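Local coordinates for protein tyrosine aminotransferase (Leishmania infantum, PDB 4IX8) that probably catalyses the pyridoxal phosphate-dependent transfer of the amino group from tyrosine to 2-oxoglutarate, like other aminotransferases of its family, at residues Ile436-Cys439 against Glu440-Lys444; Asp390-Phe393 against Tyr394-Leu398. One frame throughout, in Å; residues are numbered along the deposited sequence.

Contact 1 of 2, residues Ile436-Cys439 against Glu440-Lys444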
# COMPACT_ATOMS: atom_id res chain seq x y z
N ILE A 436 27.38 -14.58 -24.28
CA ILE A 436 28.72 -14.99 -24.65
C ILE A 436 29.05 -14.53 -26.05
O ILE A 436 30.06 -13.91 -26.30
CB ILE A 436 28.84 -16.50 -24.57
CG1 ILE A 436 28.78 -16.91 -23.10
CG2 ILE A 436 30.12 -17.00 -25.24
CD1 ILE A 436 28.64 -18.39 -22.90
N GLU A 437 28.18 -14.87 -26.98
CA GLU A 437 28.34 -14.44 -28.35
C GLU A 437 28.44 -12.92 -28.40
O GLU A 437 29.25 -12.37 -29.13
CB GLU A 437 27.18 -14.96 -29.17
CG GLU A 437 27.07 -14.43 -30.56
CD GLU A 437 25.69 -14.69 -31.08
OE1 GLU A 437 25.28 -15.87 -31.03
OE2 GLU A 437 24.99 -13.72 -31.48
N PHE A 438 27.64 -12.25 -27.60
CA PHE A 438 27.60 -10.80 -27.63
C PHE A 438 28.93 -10.19 -27.17
O PHE A 438 29.44 -9.23 -27.76
CB PHE A 438 26.47 -10.32 -26.74
CG PHE A 438 26.48 -8.85 -26.49
CD1 PHE A 438 25.98 -7.97 -27.42
CD2 PHE A 438 26.98 -8.35 -25.33
CE1 PHE A 438 25.97 -6.63 -27.20
CE2 PHE A 438 26.98 -6.99 -25.11
CZ PHE A 438 26.47 -6.14 -26.05
N CYS A 439 29.50 -10.76 -26.12
CA CYS A 439 30.75 -10.27 -25.59
C CYS A 439 31.91 -10.44 -26.59
O CYS A 439 32.68 -9.50 -26.82
CB CYS A 439 31.08 -10.99 -24.28
SG CYS A 439 30.12 -10.41 -22.92
N GLU A 440 32.02 -11.63 -27.18
CA GLU A 440 33.12 -11.92 -28.11
C GLU A 440 33.11 -10.93 -29.27
O GLU A 440 34.15 -10.44 -29.70
CB GLU A 440 33.04 -13.35 -28.66
CG GLU A 440 33.11 -14.43 -27.60
CD GLU A 440 34.52 -14.73 -27.11
OE1 GLU A 440 35.46 -13.97 -27.44
OE2 GLU A 440 34.68 -15.75 -26.39
N ARG A 441 31.92 -10.63 -29.73
CA ARG A 441 31.74 -9.71 -30.82
C ARG A 441 32.20 -8.28 -30.50
O ARG A 441 32.78 -7.62 -31.37
CB ARG A 441 30.27 -9.71 -31.22
CG ARG A 441 29.91 -8.72 -32.28
CD ARG A 441 28.53 -9.00 -32.85
NE ARG A 441 27.49 -8.83 -31.83
CZ ARG A 441 26.73 -9.82 -31.34
NH1 ARG A 441 26.86 -11.07 -31.76
NH2 ARG A 441 25.83 -9.53 -30.41
N HIS A 442 31.98 -7.81 -29.27
CA HIS A 442 32.34 -6.44 -28.90
C HIS A 442 33.75 -6.28 -28.28
O HIS A 442 34.21 -5.17 -28.06
CB HIS A 442 31.29 -5.88 -27.95
CG HIS A 442 29.99 -5.54 -28.61
ND1 HIS A 442 29.72 -4.28 -29.11
CD2 HIS A 442 28.87 -6.27 -28.83
CE1 HIS A 442 28.51 -4.26 -29.62
NE2 HIS A 442 27.97 -5.46 -29.46
N LYS A 443 34.42 -7.39 -28.02
CA LYS A 443 35.80 -7.38 -27.47
C LYS A 443 36.86 -6.66 -28.30
O LYS A 443 36.63 -6.29 -29.46
CB LYS A 443 36.27 -8.82 -27.25
CG LYS A 443 35.87 -9.37 -25.89
CD LYS A 443 36.09 -10.86 -25.81
CE LYS A 443 37.57 -11.21 -25.72
NZ LYS A 443 37.75 -12.60 -25.25
N LYS A 444 38.03 -6.52 -27.67
CA LYS A 444 39.28 -5.97 -28.25
C LYS A 444 39.32 -4.45 -28.10
O LYS A 444 39.50 -3.93 -26.99
CB LYS A 444 39.44 -6.37 -29.72
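Glu437 and Arg441 both set CG anti to the backbone N (chi1 170° and 176°), and a bend at chi3 of Arg441 then folds its guanidinium back to the glutamate, giving an i to i+4 salt bridge on the last turns of helix 425-442. NH1 of Arg441 lies 3.3 Å from OE2 of Glu437, meeting the anti lone pair of that oxygen, which itself sits close to the guanidinium plane. The guanidinium is shared: its NH2 makes salt bridges to Glu401, its strongest polar partner, and to Glu400 of helix 390-401. NH2 also lies at the edge of the Phe438 ring, 3.4 Å from CD1. CD2 of His442 comes over one face of the same ring, displaced toward the rim, an oblique pair with planes 47° apart. The imidazole is held at both nitrogens, ND1 by Asp386 and NE2 by Glu400. Regular helical bonding continues from Glu440 N to Ile436 O (3.1 Å) as far as His442 N to Phe438 O, and weakens only at Lys443, which leaves helical geometry and whose N bonds weakly to Cys439 O. The side chain of that lysine turns back, NZ making a hydrogen bond to Asp361 O and a long, weak salt bridge, 3.5 Å, to Glu440 OE1.

Contact 2 of 2, residues Asp390-Phe393 against Tyr394-Leu398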
# COMPACT_ATOMS: atom_id res chain seq x y z
N ASP A 390 27.90 0.14 -17.85
CA ASP A 390 26.93 -0.90 -17.61
C ASP A 390 25.62 -0.59 -18.35
O ASP A 390 24.94 -1.49 -18.85
CB ASP A 390 26.70 -1.09 -16.11
CG ASP A 390 26.15 0.14 -15.44
OD1 ASP A 390 26.62 1.26 -15.72
OD2 ASP A 390 25.24 -0.03 -14.60
N MET A 391 25.30 0.69 -18.46
CA MET A 391 24.08 1.09 -19.15
C MET A 391 24.20 0.80 -20.64
O MET A 391 23.27 0.27 -21.26
CB MET A 391 23.80 2.59 -18.94
CG MET A 391 22.53 3.10 -19.62
SD MET A 391 20.99 2.45 -18.90
CE MET A 391 21.11 3.03 -17.22
N GLU A 392 25.36 1.12 -21.20
CA GLU A 392 25.56 0.97 -22.63
C GLU A 392 25.57 -0.51 -22.98
O GLU A 392 25.14 -0.93 -24.07
CB GLU A 392 26.86 1.65 -23.08
CG GLU A 392 26.97 1.74 -24.62
CD GLU A 392 28.16 2.57 -25.12
OE1 GLU A 392 29.05 2.91 -24.30
OE2 GLU A 392 28.19 2.86 -26.34
N PHE A 393 26.08 -1.31 -22.05
CA PHE A 393 26.07 -2.76 -22.21
C PHE A 393 24.63 -3.31 -22.25
O PHE A 393 24.31 -4.19 -23.05
CB PHE A 393 26.83 -3.39 -21.06
CG PHE A 393 27.11 -4.84 -21.24
CD1 PHE A 393 26.10 -5.78 -21.13
CD2 PHE A 393 28.40 -5.27 -21.49
CE1 PHE A 393 26.37 -7.12 -21.29
CE2 PHE A 393 28.68 -6.59 -21.66
CZ PHE A 393 27.67 -7.53 -21.56
N TYR A 394 23.80 -2.74 -21.38
CA TYR A 394 22.40 -3.14 -21.24
C TYR A 394 21.66 -2.84 -22.54
O TYR A 394 20.95 -3.70 -23.08
CB TYR A 394 21.75 -2.44 -19.99
CG TYR A 394 20.27 -2.12 -20.16
CD1 TYR A 394 19.29 -3.08 -19.92
CD2 TYR A 394 19.85 -0.85 -20.54
CE1 TYR A 394 17.94 -2.79 -20.10
CE2 TYR A 394 18.49 -0.55 -20.71
CZ TYR A 394 17.55 -1.52 -20.49
OH TYR A 394 16.21 -1.24 -20.68
N GLU A 395 21.90 -1.64 -23.08
CA GLU A 395 21.20 -1.16 -24.28
C GLU A 395 21.56 -1.98 -25.47
O GLU A 395 20.68 -2.47 -26.18
CB GLU A 395 21.54 0.30 -24.56
CG GLU A 395 20.72 1.30 -23.72
CD GLU A 395 21.38 2.67 -23.60
OE1 GLU A 395 22.55 2.81 -23.96
OE2 GLU A 395 20.71 3.60 -23.10
N LYS A 396 22.86 -2.19 -25.66
CA LYS A 396 23.36 -2.87 -26.84
C LYS A 396 23.01 -4.35 -26.82
O LYS A 396 22.69 -4.94 -27.86
CB LYS A 396 24.87 -2.69 -26.96
CG LYS A 396 25.35 -1.25 -27.01
CD LYS A 396 25.61 -0.81 -28.44
CE LYS A 396 26.41 0.49 -28.50
NZ LYS A 396 27.88 0.21 -28.60
N LEU A 397 23.05 -4.95 -25.63
CA LEU A 397 22.71 -6.35 -25.48
C LEU A 397 21.26 -6.57 -25.90
O LEU A 397 20.95 -7.49 -26.66
CB LEU A 397 22.91 -6.83 -24.04
CG LEU A 397 22.32 -8.22 -23.77
CD1 LEU A 397 23.00 -9.27 -24.67
CD2 LEU A 397 22.43 -8.60 -22.31
N LEU A 398 20.40 -5.66 -25.44
CA LEU A 398 18.97 -5.72 -25.70
C LEU A 398 18.69 -5.49 -27.17
O LEU A 398 17.95 -6.25 -27.82
CB LEU A 398 18.26 -4.67 -24.85
CG LEU A 398 16.76 -4.46 -25.10
CD1 LEU A 398 15.94 -5.64 -24.60
CD2 LEU A 398 16.33 -3.18 -24.42
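Backbone hydrogen bonds of the i to i+4 kind join the two segments on helix 390-401: Leu397 N to Phe393 O and Glu395 N to Met391 O, both 3.0 Å, and Lys396 N to Glu392 O at 3.1 Å. Glu392 and Lys396 add a salt bridge, long and weak as a hydrogen bond, with NZ 3.5 Å from OE2. The two chains run side by side and point the same way; Glu392 is extended, whereas Lys396 puts CG beside the backbone N (chi1 -58°), 3.0 Å from Glu392 O, and the bend at chi2 (-98°) then turns the rest of the chain along Glu392. Each charged end has a stronger partner elsewhere: Lys396 NZ pairs with Asp386, and Glu392 OE1 accepts a bond from Lys388 N just ahead of the helix. On another side of the helix, Met391 lies alongside Tyr394, its SD 3.9 Å from CD2. The sulfur stands 5.0 Å from the ring centroid and 61° off the ring normal, an oblique Met-aromatic contact, and both side chains also rest on Pro407 of strand 403-407. Phe393 meets Leu397 more loosely, CE1 to CD2 at 4.3 Å, and the pair packs against Phe438 of helix 425-442. The helix is thus amphipathic: apolar and aromatic groups serve the packing, while the lysine ammonium, paired with both Glu392 and Asp386, probably offsets part of their negative charge.

Contact 2 comes first along the chain, on helix 390-401, followed by strands 403-407 and 416-420 and then helix 425-442, whose C-terminal end holds contact 1. Each closes only a helical turn, so the two stand in series, neither nesting nor crossing, with centres about 13 Å apart. They nevertheless touch: Phe438 meets Phe393 edge-to-face and reaches the backbone of Lys396 and Leu397, while Cys439 SG packs on Phe393 CZ at 4.0 Å. Asp386, just ahead of helix 390-401, binds both Lys396 and His442. Together the contacts join the chain's C-terminal helix to helix 390-401, which in turn rests on strands 374-379 and 403-407 of the five-stranded sheet.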